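Local coordinates for septation protein imp2 (Schizosaccharomyces pombe, PDB 5C1F) that is required for normal septation, takes part in medial ring disassembly and, through its dimeric F-BAR domain, binds membrane phospholipids, at the interface of chains A and B. Residues are numbered along the deposited sequence; one frame, centred on the assembly and turned at random. Chains: chain A/B, Septation protein imp2.

All three contacts belong to the F-BAR dimer interface. Between the centres of their C-alpha atoms, contacts 1 and 2 lie about 149 Å apart, contacts 1 and 3 about 45 Å, and contacts 2 and 3 about 107 Å. Contacts 1 and 2 share Gln140, His144 and Tyr186 of the receiving chain (B, then A) and Pro288 of the other, poorly ordered in B. Tyr280 is prominent in contact 1 but Tyr282 in contact 2, so the copies differ locally. Contact 3, nearer the middle, again uses the long helices starting at 69 and 162, joined by arginine salt bridges, so the chains are held along much of their length.

Contact 1: the interface of chains A and B. Residues chain A 278, 280, 288; chain B 140, 144, 186, 190.
A:Tyr280 and A:Pro288, both in loop segments, rest on B:Tyr186, B:Gln140 and B:His144. The side chain of A:Tyr280 can be followed outward. Its CB lies 3.6 Å from the phenol oxygen OH of B:Tyr186, and that oxygen is also in the plane of the A:Tyr280 ring, at its edge. The bearing is set by chi1 of -74°, which places CG beside the backbone N. On the ring, CD2 meets two oxygens of chain B: B:Tyr186 OH at 3.6 Å and the amide OE1 of B:Gln140 at 3.8 Å. The planes of this ring and the B:Gln140 amide are 7° apart, almost parallel. Farther along, the ring points back into its own chain, and the terminal OH of A:Tyr280 stands 3.4 Å from NZ of A:Lys278. One face is covered by A:Pro288, whose CA is 3.8 Å above the plane of the A:Tyr280 ring, over its centre.

A:Pro288 also faces chain B: its CD sits over the face of the B:His144 imidazole, 3.8 Å from the ring centroid, a CH-pi contact. Polar links are slight. The backbone N of A:Tyr280 gives a weak hydrogen bond to B:Tyr186 OH (3.3 Å), and B:His144 NE2 another weak one to A:Tyr280 O. In the fold, the C-terminal segment of chain A here runs across helices 69-155 and 162-253 of chain B, towards one end of the elongated dimer.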
loop_
_atom_site.group_PDB
_atom_site.type_symbol
_atom_site.label_atom_id
_atom_site.label_comp_id
_atom_site.label_asym_id
_atom_site.label_seq_id
_atom_site.Cartn_x
_atom_site.Cartn_y
_atom_site.Cartn_z
ATOM N N LYS A 278 45.189 -33.241 39.259
ATOM C CA LYS A 278 45.662 -34.493 39.831
ATOM C C LYS A 278 46.444 -34.269 41.121
ATOM O O LYS A 278 46.754 -33.133 41.484
ATOM C CB LYS A 278 46.523 -35.238 38.810
ATOM C CG LYS A 278 47.645 -34.395 38.226
ATOM C CD LYS A 278 48.166 -34.988 36.927
ATOM C CE LYS A 278 49.364 -34.210 36.402
ATOM N NZ LYS A 278 50.541 -34.334 37.309
ATOM N N TYR A 280 49.567 -34.099 43.494
ATOM C CA TYR A 280 50.984 -33.788 43.339
ATOM C C TYR A 280 51.772 -34.150 44.592
ATOM O O TYR A 280 51.807 -33.388 45.561
ATOM C CB TYR A 280 51.176 -32.309 43.002
ATOM C CG TYR A 280 50.785 -31.958 41.585
ATOM C CD1 TYR A 280 51.680 -32.129 40.538
ATOM C CD2 TYR A 280 49.522 -31.460 41.293
ATOM C CE1 TYR A 280 51.331 -31.811 39.239
ATOM C CE2 TYR A 280 49.162 -31.139 39.996
ATOM C CZ TYR A 280 50.071 -31.317 38.973
ATOM O OH TYR A 280 49.719 -31.000 37.679
ATOM N N PRO A 288 52.931 -28.699 41.923
ATOM C CA PRO A 288 51.648 -28.178 41.419
ATOM C C PRO A 288 51.764 -27.382 40.122
ATOM O O PRO A 288 52.655 -26.537 39.998
ATOM C CB PRO A 288 51.148 -27.272 42.570
ATOM C CG PRO A 288 52.313 -27.152 43.540
ATOM C CD PRO A 288 53.115 -28.397 43.355
ATOM N N GLN B 140 45.320 -28.495 48.661
ATOM C CA GLN B 140 46.599 -28.567 47.967
ATOM C C GLN B 140 47.602 -27.590 48.570
ATOM O O GLN B 140 48.786 -27.902 48.699
ATOM C CB GLN B 140 46.413 -28.281 46.476
ATOM C CG GLN B 140 47.690 -28.348 45.658
ATOM C CD GLN B 140 47.432 -28.210 44.169
ATOM O OE1 GLN B 140 48.283 -28.545 43.345
ATOM N NE2 GLN B 140 46.252 -27.715 43.816
ATOM N N HIS B 144 51.278 -28.593 50.736
ATOM C CA HIS B 144 52.604 -28.146 50.317
ATOM C C HIS B 144 53.197 -27.111 51.267
ATOM O O HIS B 144 54.417 -26.973 51.358
ATOM C CB HIS B 144 52.561 -27.596 48.890
ATOM C CG HIS B 144 52.823 -28.631 47.840
ATOM N ND1 HIS B 144 54.095 -29.030 47.491
ATOM C CD2 HIS B 144 51.977 -29.347 47.064
ATOM C CE1 HIS B 144 54.022 -29.948 46.544
ATOM N NE2 HIS B 144 52.747 -30.158 46.266
ATOM N N TYR B 186 44.134 -33.992 50.943
ATOM C CA TYR B 186 44.489 -33.581 49.591
ATOM C C TYR B 186 44.002 -34.629 48.590
ATOM O O TYR B 186 43.350 -34.292 47.603
ATOM C CB TYR B 186 46.007 -33.375 49.485
ATOM C CG TYR B 186 46.529 -32.833 48.162
ATOM C CD1 TYR B 186 45.671 -32.331 47.188
ATOM C CD2 TYR B 186 47.893 -32.828 47.895
ATOM C CE1 TYR B 186 46.160 -31.848 45.988
ATOM C CE2 TYR B 186 48.389 -32.347 46.701
ATOM C CZ TYR B 186 47.521 -31.858 45.751
ATOM O OH TYR B 186 48.021 -31.378 44.562
ATOM N N VAL B 190 41.105 -34.508 45.685
ATOM C CA VAL B 190 41.355 -34.916 44.305
ATOM C C VAL B 190 40.288 -35.902 43.836
ATOM O O VAL B 190 39.781 -35.801 42.719
ATOM C CB VAL B 190 42.753 -35.552 44.144
ATOM C CG1 VAL B 190 42.914 -36.152 42.758
ATOM C CG2 VAL B 190 43.844 -34.523 44.414
#

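Contact 2: the interface of chains A and B. Residues chain A 140, 143-144, 147, 186; chain B 282, 288.
B:Tyr282, at the start of the 3-10 helix 282-284, is brought by the C-terminal segment of chain B onto helix 69-155 of chain A in the F-BAR dimer. Its ring lies against A:His144, A:Tyr143 and A:Gln140, and much more of its surface is hidden by the partner than is that of any other residue here. The rings of A:His144 and B:Tyr282 meet edge to face: their centroids are 4.4 Å apart and their planes inclined by 55°, though the approach of the imidazole CD2 is modelled too tightly for its exact placement to be relied on. At the edge of the B:Tyr282 ring, in plane, stand A:Tyr143 CD2, 3.5 Å from B:Tyr282 CD2, and A:Gln140 CG, 3.6 Å from B:Tyr282 CE2. The amide NE2 of A:Gln140 donates a hydrogen bond of 2.7 Å to the phenol OH of B:Tyr282. The bond is bent, and the oxygen lies 35° out of the amide plane. A:Gln140 reaches it with an extended chain, CG being anti to the backbone N (chi1 179°).

Around this shell, A:Cys147 does two jobs. Its SG touches CB of B:Tyr282 at 4.0 Å and lies over the rim of the A:Tyr143 ring, while making a weak hydrogen bond to A:Tyr143 O. From the neighbouring helix 162-252, A:Tyr186 backs the row: A:Tyr143 CE2 is at its edge, and A:Gln140 CA sits 3.8 Å above the A:Tyr186 ring plane, over the ring centre.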
loop_
_atom_site.group_PDB
_atom_site.type_symbol
_atom_site.label_atom_id
_atom_site.label_comp_id
_atom_site.label_asym_id
_atom_site.label_seq_id
_atom_site.Cartn_x
_atom_site.Cartn_y
_atom_site.Cartn_z
ATOM N N GLN A 140 -44.128 43.085 -37.966
ATOM C CA GLN A 140 -45.456 42.505 -38.114
ATOM C C GLN A 140 -46.495 43.298 -37.316
ATOM O O GLN A 140 -47.616 43.511 -37.780
ATOM C CB GLN A 140 -45.442 41.042 -37.669
ATOM C CG GLN A 140 -46.783 40.335 -37.765
ATOM C CD GLN A 140 -46.749 38.947 -37.145
ATOM O OE1 GLN A 140 -45.768 38.566 -36.509
ATOM N NE2 GLN A 140 -47.821 38.187 -37.330
ATOM N N TYR A 143 -47.340 46.787 -38.970
ATOM C CA TYR A 143 -48.205 46.547 -40.117
ATOM C C TYR A 143 -49.594 46.086 -39.680
ATOM O O TYR A 143 -50.595 46.427 -40.308
ATOM C CB TYR A 143 -47.554 45.519 -41.044
ATOM C CG TYR A 143 -48.415 45.063 -42.193
ATOM C CD1 TYR A 143 -48.740 45.926 -43.228
ATOM C CD2 TYR A 143 -48.883 43.759 -42.252
ATOM C CE1 TYR A 143 -49.524 45.502 -44.288
ATOM C CE2 TYR A 143 -49.661 43.326 -43.305
ATOM C CZ TYR A 143 -49.979 44.199 -44.319
ATOM O OH TYR A 143 -50.755 43.763 -45.365
ATOM N N HIS A 144 -49.640 45.320 -38.595
ATOM C CA HIS A 144 -50.898 44.826 -38.046
ATOM C C HIS A 144 -51.805 45.968 -37.608
ATOM O O HIS A 144 -52.948 46.072 -38.055
ATOM C CB HIS A 144 -50.627 43.889 -36.862
ATOM C CG HIS A 144 -51.866 43.361 -36.208
ATOM N ND1 HIS A 144 -52.169 43.603 -34.879
ATOM C CD2 HIS A 144 -52.876 42.604 -36.687
ATOM C CE1 HIS A 144 -53.310 43.017 -34.582
ATOM N NE2 HIS A 144 -53.765 42.402 -35.653
ATOM N N CYS A 147 -53.161 48.471 -40.269
ATOM C CA CYS A 147 -54.358 47.956 -40.926
ATOM C C CYS A 147 -55.561 48.099 -40.006
ATOM O O CYS A 147 -56.683 48.322 -40.456
ATOM C CB CYS A 147 -54.172 46.491 -41.327
ATOM S SG CYS A 147 -52.850 46.208 -42.520
ATOM N N TYR A 186 -42.077 44.722 -43.376
ATOM C CA TYR A 186 -42.542 43.459 -42.810
ATOM C C TYR A 186 -42.049 42.288 -43.663
ATOM O O TYR A 186 -41.457 41.341 -43.143
ATOM C CB TYR A 186 -44.072 43.470 -42.705
ATOM C CG TYR A 186 -44.732 42.211 -42.167
ATOM C CD1 TYR A 186 -44.016 41.250 -41.462
ATOM C CD2 TYR A 186 -46.084 41.990 -42.373
ATOM C CE1 TYR A 186 -44.634 40.104 -40.988
ATOM C CE2 TYR A 186 -46.709 40.854 -41.902
ATOM C CZ TYR A 186 -45.983 39.915 -41.211
ATOM O OH TYR A 186 -46.615 38.787 -40.744
ATOM N N TYR B 282 -52.307 40.926 -43.425
ATOM C CA TYR B 282 -53.363 41.468 -42.563
ATOM C C TYR B 282 -54.348 42.323 -43.342
ATOM O O TYR B 282 -55.508 42.472 -42.957
ATOM C CB TYR B 282 -52.776 42.329 -41.441
ATOM C CG TYR B 282 -52.075 41.590 -40.327
ATOM C CD1 TYR B 282 -52.769 40.723 -39.495
ATOM C CD2 TYR B 282 -50.725 41.799 -40.074
ATOM C CE1 TYR B 282 -52.133 40.062 -38.468
ATOM C CE2 TYR B 282 -50.080 41.144 -39.049
ATOM C CZ TYR B 282 -50.789 40.277 -38.246
ATOM O OH TYR B 282 -50.155 39.619 -37.216
ATOM N N PRO B 288 -52.631 35.377 -38.611
ATOM C CA PRO B 288 -51.549 34.486 -38.180
ATOM C C PRO B 288 -52.038 33.156 -37.625
ATOM O O PRO B 288 -52.892 33.117 -36.740
ATOM C CB PRO B 288 -50.854 35.282 -37.075
ATOM C CG PRO B 288 -51.125 36.680 -37.399
ATOM C CD PRO B 288 -52.483 36.724 -38.040
#

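Contact 3: the interface of chains A and B. Residues chain A 67-68, 71, 259, 263; chain B 218-219, 222.
The loop residues A:Glu67 and A:Thr68, the start of helix 69-155 at A:Leu71 and helix 256-267 with A:Asp259 meet B:Arg218, B:Arg219 and B:Leu222 of helix 162-253, within the helical F-BAR dimer. B:Arg218 grips the A:Glu67 carboxylate end-on: NH1 bonds OE1 and NH2 bonds OE2, each 2.8 Å, on the syn lone pairs. The carboxylate and guanidinium planes are 18° apart, nearly coplanar. A bend at chi3 (69°) turns the arginine head that way. A:Glu67 OE2 also accepts from the backbone N of A:Thr68, on its anti side, which ties the loop to the bridge.

B:Arg219, extended from CG to NE, grips A:Thr68 end-on with two hydrogen bonds: NH2 to the hydroxyl OG1 (2.7 Å), NH1 to the carbonyl O (3.1 Å), with NH1 above the carbonyl plane and not on a lone pair. NH1 also forms a salt bridge with A:Asp259 OD2 at 2.7 Å, but the A:Asp259 carboxylate and B:Arg219 guanidinium stand 80° apart and no N-H points at that oxygen. The same OD2 accepts a hydrogen bond from the backbone N of A:Leu71. The disulfide A:Cys70-A:Cys254 ties the start of helix 69-155 to the segment just before helix 256-267. A:Leu71 CD2 packs on B:Arg219 CG at 3.7 Å and on B:Leu222 CD1 at 3.9 Å.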
loop_
_atom_site.group_PDB
_atom_site.type_symbol
_atom_site.label_atom_id
_atom_site.label_comp_id
_atom_site.label_asym_id
_atom_site.label_seq_id
_atom_site.Cartn_x
_atom_site.Cartn_y
_atom_site.Cartn_z
ATOM N N GLU A 67 22.773 -12.231 13.905
ATOM C CA GLU A 67 22.382 -13.372 13.088
ATOM C C GLU A 67 23.567 -13.824 12.240
ATOM O O GLU A 67 24.466 -13.034 11.950
ATOM C CB GLU A 67 21.180 -13.028 12.207
ATOM C CG GLU A 67 20.458 -14.241 11.635
ATOM C CD GLU A 67 20.044 -15.233 12.707
ATOM O OE1 GLU A 67 18.914 -15.108 13.230
ATOM O OE2 GLU A 67 20.845 -16.139 13.030
ATOM N N THR A 68 23.580 -15.101 11.866
ATOM C CA THR A 68 24.693 -15.666 11.102
ATOM C C THR A 68 24.199 -16.516 9.933
ATOM O O THR A 68 23.004 -16.788 9.818
ATOM C CB THR A 68 25.613 -16.545 11.990
ATOM O OG1 THR A 68 24.914 -17.735 12.379
ATOM C CG2 THR A 68 26.061 -15.792 13.239
ATOM N N LEU A 71 20.705 -17.682 7.127
ATOM C CA LEU A 71 19.536 -17.090 7.771
ATOM C C LEU A 71 19.677 -15.567 7.833
ATOM O O LEU A 71 18.709 -14.840 7.607
ATOM C CB LEU A 71 19.331 -17.670 9.173
ATOM C CG LEU A 71 18.093 -17.205 9.951
ATOM C CD1 LEU A 71 16.817 -17.423 9.147
ATOM C CD2 LEU A 71 18.004 -17.916 11.294
ATOM N N ASP A 259 23.884 -24.006 8.318
ATOM C CA ASP A 259 24.001 -22.839 9.186
ATOM C C ASP A 259 24.507 -23.209 10.580
ATOM O O ASP A 259 25.318 -22.487 11.166
ATOM C CB ASP A 259 22.652 -22.126 9.301
ATOM C CG ASP A 259 22.570 -20.886 8.432
ATOM O OD1 ASP A 259 23.418 -20.731 7.524
ATOM O OD2 ASP A 259 21.651 -20.065 8.660
ATOM N N PHE A 263 27.865 -22.064 12.250
ATOM C CA PHE A 263 27.743 -21.416 13.546
ATOM C C PHE A 263 28.753 -22.021 14.511
ATOM O O PHE A 263 29.454 -21.303 15.224
ATOM C CB PHE A 263 26.321 -21.559 14.091
ATOM C CG PHE A 263 26.130 -20.974 15.465
ATOM C CD1 PHE A 263 25.840 -19.629 15.624
ATOM C CD2 PHE A 263 26.226 -21.772 16.593
ATOM C CE1 PHE A 263 25.658 -19.089 16.884
ATOM C CE2 PHE A 263 26.047 -21.237 17.856
ATOM C CZ PHE A 263 25.762 -19.895 18.001
ATOM N N ARG B 218 15.113 -22.775 16.305
ATOM C CA ARG B 218 15.048 -21.339 16.085
ATOM C C ARG B 218 15.129 -20.982 14.604
ATOM O O ARG B 218 14.340 -20.176 14.108
ATOM C CB ARG B 218 16.173 -20.645 16.852
ATOM C CG ARG B 218 16.119 -19.131 16.806
ATOM C CD ARG B 218 17.406 -18.538 17.347
ATOM N NE ARG B 218 18.535 -18.783 16.457
ATOM C CZ ARG B 218 18.980 -17.908 15.561
ATOM N NH1 ARG B 218 18.394 -16.722 15.441
ATOM N NH2 ARG B 218 20.014 -18.215 14.788
ATOM N N ARG B 219 16.081 -21.586 13.900
ATOM C CA ARG B 219 16.294 -21.268 12.491
ATOM C C ARG B 219 15.148 -21.770 11.620
ATOM O O ARG B 219 14.777 -21.121 10.642
ATOM C CB ARG B 219 17.629 -21.843 12.006
ATOM C CG ARG B 219 18.823 -21.201 12.690
ATOM C CD ARG B 219 20.154 -21.498 12.015
ATOM N NE ARG B 219 21.234 -20.874 12.775
ATOM C CZ ARG B 219 21.896 -19.785 12.398
ATOM N NH1 ARG B 219 21.624 -19.199 11.240
ATOM N NH2 ARG B 219 22.849 -19.291 13.176
ATOM N N LEU B 222 12.216 -19.109 12.315
ATOM C CA LEU B 222 12.357 -17.808 11.656
ATOM C C LEU B 222 12.124 -17.915 10.151
ATOM O O LEU B 222 11.515 -17.030 9.555
ATOM C CB LEU B 222 13.737 -17.203 11.935
ATOM C CG LEU B 222 13.985 -16.790 13.389
ATOM C CD1 LEU B 222 15.340 -16.121 13.560
ATOM C CD2 LEU B 222 12.882 -15.873 13.876
#